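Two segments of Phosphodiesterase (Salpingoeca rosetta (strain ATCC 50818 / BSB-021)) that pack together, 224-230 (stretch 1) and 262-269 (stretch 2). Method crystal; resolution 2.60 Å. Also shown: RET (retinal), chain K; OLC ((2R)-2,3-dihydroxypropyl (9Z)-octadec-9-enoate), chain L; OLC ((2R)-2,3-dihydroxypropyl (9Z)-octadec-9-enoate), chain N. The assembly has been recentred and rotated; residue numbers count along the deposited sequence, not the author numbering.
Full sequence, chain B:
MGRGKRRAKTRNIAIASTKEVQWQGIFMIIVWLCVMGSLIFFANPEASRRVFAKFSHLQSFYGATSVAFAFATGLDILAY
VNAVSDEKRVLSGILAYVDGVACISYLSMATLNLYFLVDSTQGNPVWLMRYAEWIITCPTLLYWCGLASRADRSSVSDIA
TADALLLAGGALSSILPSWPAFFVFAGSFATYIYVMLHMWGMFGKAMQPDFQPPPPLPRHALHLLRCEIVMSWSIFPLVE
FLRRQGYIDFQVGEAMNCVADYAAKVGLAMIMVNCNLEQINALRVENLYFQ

Stretch 1 224-230: LLRCEIV
Stretch 2 (262-269) YAAKVGLA

Two helical segments, 224-230 and 262-269, run antiparallel at 171°, their axes 9.6 Å apart at closest approach. CA atoms set the register: L225 to L268 6.7 Å, E228 to G267 6.7 Å, I229 to A264 6.4 Å. Backbone torsions are helical throughout, and the contact is small, burying 233 Å² in all.

E228 is the knob. Its CA-to-CB bond points toward the partner helix, and chi1 t, chi2 m and chi3 157° seat the carboxylate among A263, A264, G267 and L268. G267 makes the room: E228 OE1 lies 3.3 Å from G267 CA, and an ideal CB there would fall 1.8 Å from that oxygen. A263 and A264 carry only a methyl each, both CA-to-CB bonds pointing sideways, and approach E228 through their carbonyl oxygens. No hydrogen bond crosses the interface; E228 OE1 to A263 O and E228 OE2 to A264 O are both 3.1 Å, close pairs of acceptors.

L268 (m, t) forms one wall of this pocket, its CD2 3.5 Å from E228 OE2, and also makes the apolar contacts. Its CB leaves sideways, but its end swings nearer, bringing L268 CD2 3.4 Å from L225 CD2 and 4.2 Å from I229 CG1. L225 and I229, both m, t, likewise start sideways and turn inward. The CA-to-CB bond of K265 points away from stretch 1, and K265 NZ is bonded covalently to retinal C15 at 1.4 Å.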

# COMPACT_ATOMS: atom_id res chain seq x y z
N LEU B 224 18.93 -9.16 5.13
CA LEU B 224 17.77 -8.76 4.29
C LEU B 224 17.55 -7.24 4.40
O LEU B 224 17.22 -6.62 3.37
CB LEU B 224 16.55 -9.56 4.73
CG LEU B 224 16.60 -11.00 4.24
CD1 LEU B 224 15.36 -11.74 4.69
CD2 LEU B 224 16.73 -11.04 2.72
N LEU B 225 17.81 -6.65 5.57
CA LEU B 225 17.67 -5.20 5.77
C LEU B 225 18.71 -4.42 4.93
O LEU B 225 18.28 -3.51 4.19
CB LEU B 225 17.78 -4.90 7.27
CG LEU B 225 16.49 -5.15 8.05
CD1 LEU B 225 16.67 -4.86 9.54
CD2 LEU B 225 15.33 -4.33 7.50
N ARG B 226 20.01 -4.72 5.05
CA ARG B 226 21.07 -4.00 4.30
C ARG B 226 20.93 -4.19 2.77
O ARG B 226 21.36 -3.28 2.01
CB ARG B 226 22.46 -4.43 4.78
CG ARG B 226 22.80 -5.90 4.61
CD ARG B 226 24.20 -6.16 5.14
NE ARG B 226 24.67 -7.53 4.95
CZ ARG B 226 25.92 -7.93 5.18
NH1 ARG B 226 26.83 -7.08 5.62
NH2 ARG B 226 26.28 -9.18 4.99
N CYS B 227 20.36 -5.32 2.32
CA CYS B 227 20.05 -5.59 0.88
C CYS B 227 18.85 -4.73 0.48
O CYS B 227 18.86 -4.16 -0.61
CB CYS B 227 19.77 -7.08 0.64
SG CYS B 227 21.19 -8.21 0.77
N GLU B 228 17.85 -4.62 1.34
CA GLU B 228 16.61 -3.87 1.04
C GLU B 228 16.95 -2.40 0.76
O GLU B 228 16.43 -1.87 -0.25
CB GLU B 228 15.64 -4.00 2.21
CG GLU B 228 14.21 -3.60 1.87
CD GLU B 228 13.85 -2.13 1.98
OE1 GLU B 228 12.87 -1.78 1.30
OE2 GLU B 228 14.50 -1.34 2.71
N ILE B 229 17.79 -1.79 1.62
CA ILE B 229 18.16 -0.35 1.62
C ILE B 229 18.93 -0.04 0.32
O ILE B 229 18.60 0.95 -0.37
CB ILE B 229 18.94 -0.03 2.92
CG1 ILE B 229 17.99 -0.08 4.12
CG2 ILE B 229 19.67 1.32 2.85
CD1 ILE B 229 18.68 -0.25 5.45
N VAL B 230 19.86 -0.91 -0.04
CA VAL B 230 20.70 -0.79 -1.26
C VAL B 230 19.80 -0.89 -2.50
O VAL B 230 19.93 -0.04 -3.42
CB VAL B 230 21.83 -1.83 -1.25
CG1 VAL B 230 22.57 -1.90 -2.60
CG2 VAL B 230 22.81 -1.57 -0.12
N TYR B 262 7.83 4.46 -1.22
CA TYR B 262 6.95 3.48 -0.55
C TYR B 262 7.75 2.20 -0.29
O TYR B 262 7.76 1.74 0.88
CB TYR B 262 5.70 3.21 -1.38
CG TYR B 262 4.79 2.23 -0.70
CD1 TYR B 262 4.09 2.58 0.45
CD2 TYR B 262 4.66 0.93 -1.15
CE1 TYR B 262 3.28 1.67 1.11
CE2 TYR B 262 3.83 0.02 -0.52
CZ TYR B 262 3.16 0.38 0.62
OH TYR B 262 2.36 -0.52 1.27
N ALA B 263 8.37 1.65 -1.34
CA ALA B 263 9.15 0.40 -1.29
C ALA B 263 10.21 0.52 -0.20
O ALA B 263 10.24 -0.36 0.67
CB ALA B 263 9.77 0.13 -2.63
N ALA B 264 11.02 1.58 -0.23
CA ALA B 264 12.14 1.77 0.72
C ALA B 264 11.65 1.62 2.15
O ALA B 264 12.33 0.92 2.95
CB ALA B 264 12.79 3.11 0.52
N LYS B 265 10.50 2.23 2.47
CA LYS B 265 9.97 2.31 3.85
C LYS B 265 9.23 1.03 4.22
O LYS B 265 9.57 0.46 5.27
CB LYS B 265 9.15 3.60 4.01
CG LYS B 265 10.00 4.82 3.68
CD LYS B 265 9.44 6.11 4.18
CE LYS B 265 10.46 7.20 4.35
NZ LYS B 265 10.99 7.65 3.05
N VAL B 266 8.26 0.56 3.44
CA VAL B 266 7.41 -0.58 3.91
C VAL B 266 8.21 -1.88 3.85
O VAL B 266 7.86 -2.85 4.57
CB VAL B 266 6.12 -0.72 3.10
CG1 VAL B 266 5.29 0.56 3.20
CG2 VAL B 266 6.42 -1.10 1.66
N GLY B 267 9.24 -1.89 3.00
CA GLY B 267 10.24 -2.97 2.97
C GLY B 267 10.80 -3.26 4.35
O GLY B 267 10.95 -4.44 4.65
N LEU B 268 11.08 -2.23 5.16
CA LEU B 268 11.69 -2.36 6.52
C LEU B 268 10.66 -2.95 7.48
O LEU B 268 11.07 -3.78 8.32
CB LEU B 268 12.15 -0.99 7.05
CG LEU B 268 13.36 -0.34 6.37
CD1 LEU B 268 13.85 0.84 7.22
CD2 LEU B 268 14.50 -1.32 6.16
N ALA B 269 9.40 -2.53 7.37
CA ALA B 269 8.27 -2.97 8.22
C ALA B 269 7.86 -4.38 7.86
O ALA B 269 7.37 -5.05 8.75
CB ALA B 269 7.10 -2.04 8.08
C1 RET K . 19.41 12.38 -4.74
C2 RET K . 20.26 13.44 -5.44
C3 RET K . 21.23 12.90 -6.40
C4 RET K . 22.15 11.90 -5.73
C5 RET K . 21.50 11.05 -4.67
C6 RET K . 20.21 11.17 -4.29
C7 RET K . 19.63 10.14 -3.41
C8 RET K . 18.39 10.13 -2.79
C9 RET K . 17.93 9.25 -1.76
C10 RET K . 16.65 9.37 -1.17
C11 RET K . 16.00 8.48 -0.30
C12 RET K . 14.71 8.51 0.21
C13 RET K . 14.12 7.63 1.12
C14 RET K . 12.84 7.86 1.61
C15 RET K . 12.31 7.38 2.88
C16 RET K . 18.80 13.12 -3.54
C17 RET K . 18.28 11.97 -5.70
C18 RET K . 22.49 10.05 -4.09
C19 RET K . 18.79 8.12 -1.27
C20 RET K . 14.90 6.42 1.54
C18 OLC L . 2.54 0.92 -3.36
C10 OLC L . 2.85 5.27 -9.56
C9 OLC L . 2.88 4.29 -10.49
C17 OLC L . 2.47 2.44 -3.40
C11 OLC L . 1.76 5.43 -8.52
C8 OLC L . 1.77 3.27 -10.50
C24 OLC L . -1.56 8.69 -20.52
C16 OLC L . 1.17 2.80 -4.04
C12 OLC L . 2.50 5.58 -7.25
C7 OLC L . 2.09 2.19 -11.49
C15 OLC L . 1.25 2.46 -5.53
C13 OLC L . 1.86 4.82 -6.14
C6 OLC L . 2.27 2.78 -12.88
C14 OLC L . 2.16 3.36 -6.36
C5 OLC L . 1.10 3.52 -13.48
C4 OLC L . 1.63 4.83 -13.99
C3 OLC L . 0.55 5.53 -14.80
C2 OLC L . 0.27 4.85 -16.12
C21 OLC L . -0.40 6.86 -19.40
C1 OLC L . 0.38 5.89 -17.20
C22 OLC L . -1.54 7.84 -19.22
O19 OLC L . 1.22 6.78 -17.04
O25 OLC L . -2.17 9.98 -20.33
O23 OLC L . -2.79 7.14 -18.89
O20 OLC L . -0.49 5.86 -18.38
C18 OLC N . 24.15 3.10 -7.88
C10 OLC N . 27.53 -2.83 -0.43
C9 OLC N . 28.30 -3.90 -0.13
C17 OLC N . 25.10 2.08 -7.26
C11 OLC N . 27.96 -1.61 -1.18
C8 OLC N . 29.75 -4.09 -0.45
C24 OLC N . 31.77 -10.12 7.47
C16 OLC N . 25.07 1.97 -5.72
C12 OLC N . 26.79 -0.99 -1.91
C7 OLC N . 30.38 -5.09 0.51
C15 OLC N . 26.32 1.28 -5.14
C13 OLC N . 27.23 -0.27 -3.23
C6 OLC N . 31.86 -4.79 0.79
C14 OLC N . 26.01 0.43 -3.91
C5 OLC N . 32.18 -3.68 1.83
C4 OLC N . 31.92 -3.97 3.35
C3 OLC N . 31.74 -5.45 3.76
C2 OLC N . 31.07 -5.70 5.13
C21 OLC N . 29.60 -9.18 6.49
C1 OLC N . 30.42 -7.10 5.16
C22 OLC N . 30.30 -10.39 7.16
O19 OLC N . 29.95 -7.59 4.12
O25 OLC N . 32.22 -11.12 8.37
O23 OLC N . 29.62 -10.82 8.37
O20 OLC N . 30.36 -7.94 6.38